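Local coordinates for protein member of s1p family of ribosomal proteins (Pyrococcus furiosus, PDB 5YH1) that probably binds nucleic acid and acts as an exonuclease, this piece being the manganese-binding DHH domain of a longer protein assigned to the S1P ribosomal family, at residues 65-70 with 196-201; 74-79 with 271-276; 221-226 with 251-256. All coordinates share one frame; numbering follows the deposited sequence.

Contact 1 (65-70 with 196-201); sequences DTDGYT and ELTAGM. With MN (manganese (II) ion), chain F.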
loop_
_atom_site.group_PDB
_atom_site.type_symbol
_atom_site.label_atom_id
_atom_site.label_comp_id
_atom_site.label_asym_id
_atom_site.label_seq_id
_atom_site.Cartn_x
_atom_site.Cartn_y
_atom_site.Cartn_z
ATOM N N ASP A 65 -11.269 10.606 -11.465
ATOM C CA ASP A 65 -11.595 12.021 -11.330
ATOM C C ASP A 65 -13.096 12.231 -11.478
ATOM O O ASP A 65 -13.855 11.263 -11.626
ATOM C CB ASP A 65 -10.767 12.885 -12.291
ATOM C CG ASP A 65 -11.090 12.644 -13.753
ATOM O OD1 ASP A 65 -11.939 11.794 -14.102
ATOM O OD2 ASP A 65 -10.443 13.304 -14.580
ATOM N N THR A 66 -13.528 13.485 -11.409
ATOM C CA THR A 66 -14.947 13.786 -11.375
ATOM C C THR A 66 -15.682 13.171 -12.566
ATOM O O THR A 66 -16.691 12.495 -12.383
ATOM C CB THR A 66 -15.201 15.309 -11.273
ATOM O OG1 THR A 66 -14.822 15.760 -9.965
ATOM C CG2 THR A 66 -16.675 15.638 -11.495
ATOM N N ASP A 67 -15.153 13.379 -13.767
ATOM C CA ASP A 67 -15.782 12.858 -14.996
ATOM C C ASP A 67 -15.845 11.328 -14.962
ATOM O O ASP A 67 -16.888 10.729 -15.242
ATOM C CB ASP A 67 -15.010 13.359 -16.220
ATOM C CG ASP A 67 -15.625 12.917 -17.547
ATOM O OD1 ASP A 67 -16.854 13.044 -17.719
ATOM O OD2 ASP A 67 -14.858 12.455 -18.427
ATOM N N GLY A 68 -14.736 10.701 -14.576
ATOM C CA GLY A 68 -14.677 9.239 -14.469
ATOM C C GLY A 68 -15.583 8.634 -13.416
ATOM O O GLY A 68 -16.282 7.660 -13.694
ATOM N N TYR A 69 -15.575 9.196 -12.205
ATOM C CA TYR A 69 -16.470 8.724 -11.147
ATOM C C TYR A 69 -17.913 8.897 -11.593
ATOM O O TYR A 69 -18.740 7.993 -11.449
ATOM C CB TYR A 69 -16.243 9.475 -9.816
ATOM C CG TYR A 69 -15.208 8.821 -8.924
ATOM C CD1 TYR A 69 -15.561 7.812 -8.043
ATOM C CD2 TYR A 69 -13.881 9.208 -8.964
ATOM C CE1 TYR A 69 -14.610 7.196 -7.240
ATOM C CE2 TYR A 69 -12.925 8.605 -8.152
ATOM C CZ TYR A 69 -13.297 7.598 -7.302
ATOM O OH TYR A 69 -12.351 6.994 -6.499
ATOM N N THR A 70 -18.223 10.069 -12.129
ATOM C CA THR A 70 -19.598 10.337 -12.562
ATOM C C THR A 70 -20.046 9.307 -13.603
ATOM O O THR A 70 -21.134 8.742 -13.508
ATOM C CB THR A 70 -19.738 11.770 -13.098
ATOM O OG1 THR A 70 -19.286 12.680 -12.096
ATOM C CG2 THR A 70 -21.183 12.084 -13.426
ATOM N N GLU A 196 -14.546 17.348 -25.970
ATOM C CA GLU A 196 -15.464 18.042 -25.080
ATOM C C GLU A 196 -16.768 17.291 -24.821
ATOM O O GLU A 196 -17.526 17.668 -23.941
ATOM C CB GLU A 196 -15.745 19.458 -25.589
ATOM C CG GLU A 196 -16.246 19.534 -27.026
ATOM C CD GLU A 196 -15.139 19.887 -28.017
ATOM O OE1 GLU A 196 -15.305 20.903 -28.727
ATOM O OE2 GLU A 196 -14.112 19.162 -28.078
ATOM N N LEU A 197 -17.033 16.232 -25.575
ATOM C CA LEU A 197 -18.098 15.292 -25.205
ATOM C C LEU A 197 -17.476 14.234 -24.285
ATOM O O LEU A 197 -16.809 13.294 -24.746
ATOM C CB LEU A 197 -18.722 14.655 -26.448
ATOM C CG LEU A 197 -19.964 13.796 -26.236
ATOM C CD1 LEU A 197 -21.128 14.604 -25.688
ATOM C CD2 LEU A 197 -20.338 13.131 -27.546
ATOM N N THR A 198 -17.700 14.398 -22.982
ATOM C CA THR A 198 -16.910 13.695 -21.965
ATOM C C THR A 198 -17.491 12.338 -21.578
ATOM O O THR A 198 -18.628 12.001 -21.919
ATOM C CB THR A 198 -16.766 14.562 -20.695
ATOM O OG1 THR A 198 -17.996 14.578 -19.963
ATOM C CG2 THR A 198 -16.380 15.983 -21.067
ATOM N N ALA A 199 -16.713 11.568 -20.824
ATOM C CA ALA A 199 -17.091 10.187 -20.494
ATOM C C ALA A 199 -18.394 10.118 -19.724
ATOM O O ALA A 199 -19.198 9.218 -19.946
ATOM C CB ALA A 199 -15.979 9.500 -19.716
ATOM N N GLY A 200 -18.602 11.068 -18.817
ATOM C CA GLY A 200 -19.834 11.113 -18.029
ATOM C C GLY A 200 -21.068 11.414 -18.866
ATOM O O GLY A 200 -22.168 10.965 -18.548
HETATM N N MSE A 201 -20.886 12.191 -19.927
HETATM C CA MSE A 201 -21.961 12.454 -20.881
HETATM C C MSE A 201 -22.246 11.169 -21.613
HETATM O O MSE A 201 -23.367 10.661 -21.589
HETATM C CB MSE A 201 -21.578 13.567 -21.859
HETATM C CG MSE A 201 -21.557 14.929 -21.172
HETATM SE SE MSE A 201 -20.699 16.320 -22.283
HETATM C CE MSE A 201 -19.943 17.310 -20.761
HETATM MN MN MN F . -12.791 12.737 -18.769
HETATM O O HOH W 1 -11.947 12.742 -16.773
HETATM O O HOH W 2 -10.749 13.505 -19.209
#
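The carboxylate of Asp67 meets the start of helix 199-210, touching Thr198, Ala199 and Gly200, and each of its oxygens is held differently. OD1 of Asp67 takes two hydrogen bonds from opposite faces of the carboxylate plane. Thr198 OG1 donates to Asp67 OD1 at 2.9 Å from above one face. On the other face Gly200 N donates to the same Asp67 OD1, also at 2.9 Å, in a fairly straight bond (N-H...O 158°). OD2 of Asp67 uses its syn lone pair for Ala199 N at 3.2 Å, while the same oxygen binds manganese at 2.1 Å. Both oxygens are therefore engaged, which should limit rotation of the group about its CB-CG bond. The side chain reaches across because CG lies anti to the backbone N (chi1 -178°).

Asp65 and Asp67 form the Asp-x-Asp motif of the DHH family, placed where the chain enters helix 66-86; Asp137, His163 and Asp229 bind the same manganese, with two waters also in the shell. Thr198 is itself the N-cap residue of helix 199-210, so the start of that helix acts as a second-shell support for a metal ligand. Asp65 caps helix 66-86, its OD1 accepting from Gly68 N at 3.0 Å nearly along the C-O axis. Asp65 OD2 lies 2.7 Å from water 1, a manganese ligand, and probably accepts from it.

Contact 2 (74-79 with 271-276); sequences ALETAI and DGRGII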
loop_
_atom_site.group_PDB
_atom_site.type_symbol
_atom_site.label_atom_id
_atom_site.label_comp_id
_atom_site.label_asym_id
_atom_site.label_seq_id
_atom_site.Cartn_x
_atom_site.Cartn_y
_atom_site.Cartn_z
ATOM N N ALA A 74 -22.918 6.562 -12.998
ATOM C CA ALA A 74 -24.048 6.537 -13.942
ATOM C C ALA A 74 -24.345 5.105 -14.398
ATOM O O ALA A 74 -25.481 4.635 -14.317
ATOM C CB ALA A 74 -23.764 7.425 -15.147
ATOM N N LEU A 75 -23.309 4.404 -14.852
ATOM C CA LEU A 75 -23.475 3.034 -15.349
ATOM C C LEU A 75 -23.895 2.066 -14.245
ATOM O O LEU A 75 -24.792 1.242 -14.442
ATOM C CB LEU A 75 -22.196 2.564 -16.046
ATOM C CG LEU A 75 -21.934 3.359 -17.326
ATOM C CD1 LEU A 75 -20.484 3.251 -17.766
ATOM C CD2 LEU A 75 -22.875 2.922 -18.441
ATOM N N GLU A 76 -23.272 2.187 -13.076
ATOM C CA GLU A 76 -23.625 1.356 -11.919
ATOM C C GLU A 76 -25.097 1.524 -11.529
ATOM O O GLU A 76 -25.788 0.546 -11.191
ATOM C CB GLU A 76 -22.693 1.676 -10.722
ATOM C CG GLU A 76 -23.093 1.020 -9.407
ATOM C CD GLU A 76 -22.062 1.174 -8.284
ATOM O OE1 GLU A 76 -22.424 0.904 -7.127
ATOM O OE2 GLU A 76 -20.895 1.535 -8.526
ATOM N N THR A 77 -25.577 2.765 -11.576
ATOM C CA THR A 77 -26.944 3.083 -11.181
ATOM C C THR A 77 -27.975 2.402 -12.094
ATOM O O THR A 77 -29.032 1.991 -11.636
ATOM C CB THR A 77 -27.147 4.613 -11.158
ATOM O OG1 THR A 77 -26.203 5.193 -10.257
ATOM C CG2 THR A 77 -28.554 4.989 -10.711
ATOM N N ALA A 78 -27.652 2.269 -13.378
ATOM C CA ALA A 78 -28.501 1.549 -14.339
ATOM C C ALA A 78 -28.375 0.020 -14.214
ATOM O O ALA A 78 -29.351 -0.710 -14.351
ATOM C CB ALA A 78 -28.136 1.975 -15.753
ATOM N N ILE A 79 -27.160 -0.456 -13.968
ATOM C CA ILE A 79 -26.868 -1.892 -13.951
ATOM C C ILE A 79 -27.412 -2.611 -12.713
ATOM O O ILE A 79 -28.047 -3.663 -12.835
ATOM C CB ILE A 79 -25.343 -2.128 -14.082
ATOM C CG1 ILE A 79 -24.892 -1.754 -15.488
ATOM C CG2 ILE A 79 -24.976 -3.584 -13.793
ATOM C CD1 ILE A 79 -23.415 -1.477 -15.614
ATOM N N ASP A 271 -13.504 2.894 -3.766
ATOM C CA ASP A 271 -14.402 3.368 -4.827
ATOM C C ASP A 271 -15.431 4.400 -4.365
ATOM O O ASP A 271 -16.214 4.892 -5.171
ATOM C CB ASP A 271 -15.096 2.190 -5.517
ATOM C CG ASP A 271 -15.966 1.376 -4.587
ATOM O OD1 ASP A 271 -16.422 1.890 -3.536
ATOM O OD2 ASP A 271 -16.215 0.201 -4.931
ATOM N N GLY A 272 -15.432 4.709 -3.072
ATOM C CA GLY A 272 -16.296 5.748 -2.523
ATOM C C GLY A 272 -17.763 5.386 -2.374
ATOM O O GLY A 272 -18.581 6.255 -2.068
ATOM N N ARG A 273 -18.110 4.118 -2.580
ATOM C CA ARG A 273 -19.508 3.679 -2.449
ATOM C C ARG A 273 -20.034 4.023 -1.058
ATOM O O ARG A 273 -19.376 3.744 -0.057
ATOM C CB ARG A 273 -19.645 2.174 -2.706
ATOM C CG ARG A 273 -21.053 1.640 -2.526
ATOM C CD ARG A 273 -21.221 0.209 -3.033
ATOM N NE ARG A 273 -20.817 0.069 -4.436
ATOM C CZ ARG A 273 -19.625 -0.369 -4.858
ATOM N NH1 ARG A 273 -18.672 -0.745 -3.997
ATOM N NH2 ARG A 273 -19.369 -0.437 -6.166
ATOM N N GLY A 274 -21.219 4.628 -1.020
ATOM C CA GLY A 274 -21.839 5.102 0.208
ATOM C C GLY A 274 -21.621 6.584 0.405
ATOM O O GLY A 274 -22.311 7.210 1.214
ATOM N N ILE A 275 -20.655 7.141 -0.330
ATOM C CA ILE A 275 -20.330 8.565 -0.258
ATOM C C ILE A 275 -20.542 9.248 -1.614
ATOM O O ILE A 275 -21.231 10.262 -1.694
ATOM C CB ILE A 275 -18.878 8.796 0.206
ATOM C CG1 ILE A 275 -18.580 7.949 1.454
ATOM C CG2 ILE A 275 -18.639 10.273 0.501
ATOM C CD1 ILE A 275 -17.160 8.065 1.968
ATOM N N ILE A 276 -19.935 8.705 -2.664
ATOM C CA ILE A 276 -19.979 9.331 -3.989
ATOM C C ILE A 276 -21.423 9.555 -4.492
ATOM O O ILE A 276 -21.718 10.595 -5.073
ATOM C CB ILE A 276 -19.121 8.539 -5.016
ATOM C CG1 ILE A 276 -18.982 9.294 -6.339
ATOM C CG2 ILE A 276 -19.694 7.156 -5.282
ATOM C CD1 ILE A 276 -18.188 10.572 -6.245
#
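Glu76 reaches out from helix 66-86 on a fully extended chain, with CG anti to the backbone N and no bend beyond it, whereas Arg273 starts out extended and then turns at chi3 (-55°), bringing its NE edge round to the Glu76 carboxylate. The nearest CA atoms of the two segments, those of Glu76 and Arg273, are 10.6 Å apart, and the two side chains cover that distance.

Arg273 NE donates to Glu76 OE1 at 3.2 Å, with an N-H...O angle of 162°. The acceptor lies almost in the guanidinium plane, and OE1 is approached on its syn side. NH2 of Arg273 adds two weak bonds, to Glu76 OE1 at 3.5 Å and to Glu76 OE2 at 3.4 Å. The planes of the two groups are 37° apart, so the edge-on pairing is twisted, with OE1 shared between NE and NH2.

The salt bridge ties a helix packed on the parallel sheet of the DHH domain to the loop that follows helix 250-267. Glu76 OE2 has a stronger partner in Arg99 NE, on strand 97-102, outermost of the parallel sheet within this chain, and Arg99 NH2 also bonds to Asp271 O, so one arginine of the sheet joins both segments.

Inside the loop, Asp271 OD1 accepts from Arg273 N at 3.0 Å, an Asx turn. Asp271 OD2 makes a salt bridge of 2.8 Å with Arg273 NH1, though as a hydrogen bond it is bent and weak. NH1 thus faces Asp271, while NE and NH2 face Glu76. Gly272 O accepts from both Ile275 N and Ile276 N. In the second subunit, Tyr154 OH bonds to Gly274 O and Met124 packs on Arg273.

Contact 3 (221-226 with 251-256); sequences LPAIAG and EDLKKI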
loop_
_atom_site.group_PDB
_atom_site.type_symbol
_atom_site.label_atom_id
_atom_site.label_comp_id
_atom_site.label_asym_id
_atom_site.label_seq_id
_atom_site.Cartn_x
_atom_site.Cartn_y
_atom_site.Cartn_z
ATOM N N LEU A 221 -26.297 14.072 -14.181
ATOM C CA LEU A 221 -24.884 13.670 -14.031
ATOM C C LEU A 221 -23.967 14.253 -15.090
ATOM O O LEU A 221 -22.852 14.672 -14.778
ATOM C CB LEU A 221 -24.746 12.145 -13.983
ATOM C CG LEU A 221 -25.394 11.456 -12.772
ATOM C CD1 LEU A 221 -25.008 9.988 -12.724
ATOM C CD2 LEU A 221 -25.010 12.126 -11.463
ATOM N N PRO A 222 -24.428 14.306 -16.355
ATOM C CA PRO A 222 -23.594 14.914 -17.396
ATOM C C PRO A 222 -23.146 16.358 -17.111
ATOM O O PRO A 222 -22.044 16.749 -17.498
ATOM C CB PRO A 222 -24.490 14.852 -18.636
ATOM C CG PRO A 222 -25.369 13.673 -18.399
ATOM C CD PRO A 222 -25.617 13.644 -16.919
ATOM N N ALA A 223 -23.985 17.137 -16.438
ATOM C CA ALA A 223 -23.612 18.488 -16.033
ATOM C C ALA A 223 -22.464 18.486 -15.035
ATOM O O ALA A 223 -21.569 19.327 -15.118
ATOM C CB ALA A 223 -24.816 19.220 -15.444
ATOM N N ILE A 224 -22.496 17.551 -14.088
ATOM C CA ILE A 224 -21.401 17.401 -13.112
ATOM C C ILE A 224 -20.109 16.982 -13.828
ATOM O O ILE A 224 -19.059 17.597 -13.647
ATOM C CB ILE A 224 -21.779 16.400 -11.991
ATOM C CG1 ILE A 224 -22.927 16.957 -11.152
ATOM C CG2 ILE A 224 -20.599 16.151 -11.068
ATOM C CD1 ILE A 224 -23.557 15.974 -10.195
ATOM N N ALA A 225 -20.210 15.968 -14.683
ATOM C CA ALA A 225 -19.050 15.445 -15.414
ATOM C C ALA A 225 -18.397 16.507 -16.282
ATOM O O ALA A 225 -17.171 16.678 -16.246
ATOM C CB ALA A 225 -19.465 14.255 -16.259
ATOM N N GLY A 226 -19.222 17.236 -17.044
ATOM C CA GLY A 226 -18.735 18.329 -17.897
ATOM C C GLY A 226 -18.092 19.464 -17.127
ATOM O O GLY A 226 -17.138 20.080 -17.596
ATOM N N GLU A 251 -22.336 27.175 -9.916
ATOM C CA GLU A 251 -21.430 27.235 -8.778
ATOM C C GLU A 251 -21.585 26.006 -7.904
ATOM O O GLU A 251 -20.599 25.510 -7.386
ATOM C CB GLU A 251 -21.626 28.521 -7.968
ATOM C CG GLU A 251 -21.287 29.801 -8.743
ATOM C CD GLU A 251 -19.940 29.734 -9.465
ATOM O OE1 GLU A 251 -18.918 29.412 -8.815
ATOM O OE2 GLU A 251 -19.901 29.999 -10.692
ATOM N N ASP A 252 -22.813 25.509 -7.758
ATOM C CA ASP A 252 -23.059 24.249 -7.068
ATOM C C ASP A 252 -22.270 23.120 -7.739
ATOM O O ASP A 252 -21.635 22.307 -7.064
ATOM C CB ASP A 252 -24.541 23.879 -7.096
ATOM C CG ASP A 252 -25.419 24.851 -6.316
ATOM O OD1 ASP A 252 -24.963 25.411 -5.301
ATOM O OD2 ASP A 252 -26.590 25.031 -6.720
ATOM N N LEU A 253 -22.331 23.073 -9.068
ATOM C CA LEU A 253 -21.675 22.023 -9.834
ATOM C C LEU A 253 -20.170 22.072 -9.631
ATOM O O LEU A 253 -19.548 21.037 -9.458
ATOM C CB LEU A 253 -22.028 22.128 -11.324
ATOM C CG LEU A 253 -23.505 21.832 -11.617
ATOM C CD1 LEU A 253 -23.921 22.310 -12.997
ATOM C CD2 LEU A 253 -23.814 20.351 -11.449
ATOM N N LYS A 254 -19.597 23.272 -9.651
ATOM C CA LYS A 254 -18.166 23.445 -9.406
ATOM C C LYS A 254 -17.724 22.962 -8.022
ATOM O O LYS A 254 -16.658 22.360 -7.887
ATOM C CB LYS A 254 -17.764 24.900 -9.593
ATOM C CG LYS A 254 -17.661 25.273 -11.059
ATOM C CD LYS A 254 -17.325 26.740 -11.248
ATOM C CE LYS A 254 -16.933 27.016 -12.689
ATOM N NZ LYS A 254 -17.296 28.407 -13.087
ATOM N N LYS A 255 -18.546 23.239 -7.012
ATOM C CA LYS A 255 -18.277 22.807 -5.645
ATOM C C LYS A 255 -18.304 21.290 -5.563
ATOM O O LYS A 255 -17.429 20.689 -4.941
ATOM C CB LYS A 255 -19.325 23.358 -4.673
ATOM C CG LYS A 255 -19.266 24.852 -4.382
ATOM C CD LYS A 255 -20.405 25.186 -3.423
ATOM C CE LYS A 255 -20.232 26.505 -2.702
ATOM N NZ LYS A 255 -20.041 27.611 -3.668
ATOM N N ILE A 256 -19.328 20.689 -6.176
ATOM C CA ILE A 256 -19.446 19.231 -6.254
ATOM C C ILE A 256 -18.211 18.605 -6.909
ATOM O O ILE A 256 -17.638 17.646 -6.371
ATOM C CB ILE A 256 -20.734 18.792 -6.977
ATOM C CG1 ILE A 256 -21.944 19.071 -6.085
ATOM C CG2 ILE A 256 -20.694 17.299 -7.314
ATOM C CD1 ILE A 256 -23.285 18.943 -6.778
#
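No ring, amide or carboxylate is wedged between Ala223 and Ile224 on one side and Leu253 and Ile256 on the other, so there are no flat faces or edges to match and the fit is made chiefly by methyl and methylene groups. It is a helix-helix crossing within the helical part of the DHH domain. Segment 221-226 of helix 221-229 crosses segment 251-256 of helix 250-267 at a signed angle of -67°, the two axes coming within 9.2 Å of each other. The backbones come nearest at Ile224 and Leu253, whose CA atoms are 5.7 Å apart.

Leu253 is the side chain that straddles the crossing. Its two methyls divide between neighbouring residues of the other helix: CD1 rests on Ala223 CB at 4.0 Å, while CD2 lies against Ile224 CG1 at 3.5 Å, the closest approach of the contact. The small Ala223 brings only its CB to the interface. Ile224 and Leu253 lie at about a right angle to each other, and the same holds for Ile224 and Ile256.

Leu240 of helix 234-245 touches both Ala223 and Leu253, extending the apolar packing to a third helix. Another side of segment 221-226 lies toward the metal site, where Ala225 touches Asp67, and Asp229, a manganese ligand, lies three residues beyond Gly226. In Ile224 a chi1 of -66° sets CG1 beside the backbone N and CG2 anti to it; Ile256 is turned the same way, and the CG2 methyls of Ile224 and Ile256 meet at 3.9 Å.

How the contacts relate
Contacts 1 and 3 are buried, whereas contact 2 is only partly so and lies at the subunit interface. Helix 66-86 unites contacts 1 and 2, its first turn serving the manganese site and a later turn the salt-bridge network. Helix 221-229 lies against contact 1, where Gly226 CA comes within 3.3 Å of Met201 CE, and it also touches contact 2 through Leu221 and Ala74. Chemistry changes with place: contact 1 pairs a metal-bound carboxylate with a helix start, contact 2 joins charged side chains between distant backbones, and contact 3 is purely aliphatic. Along the chain, contact 3 is nested inside the loop closed by contact 2.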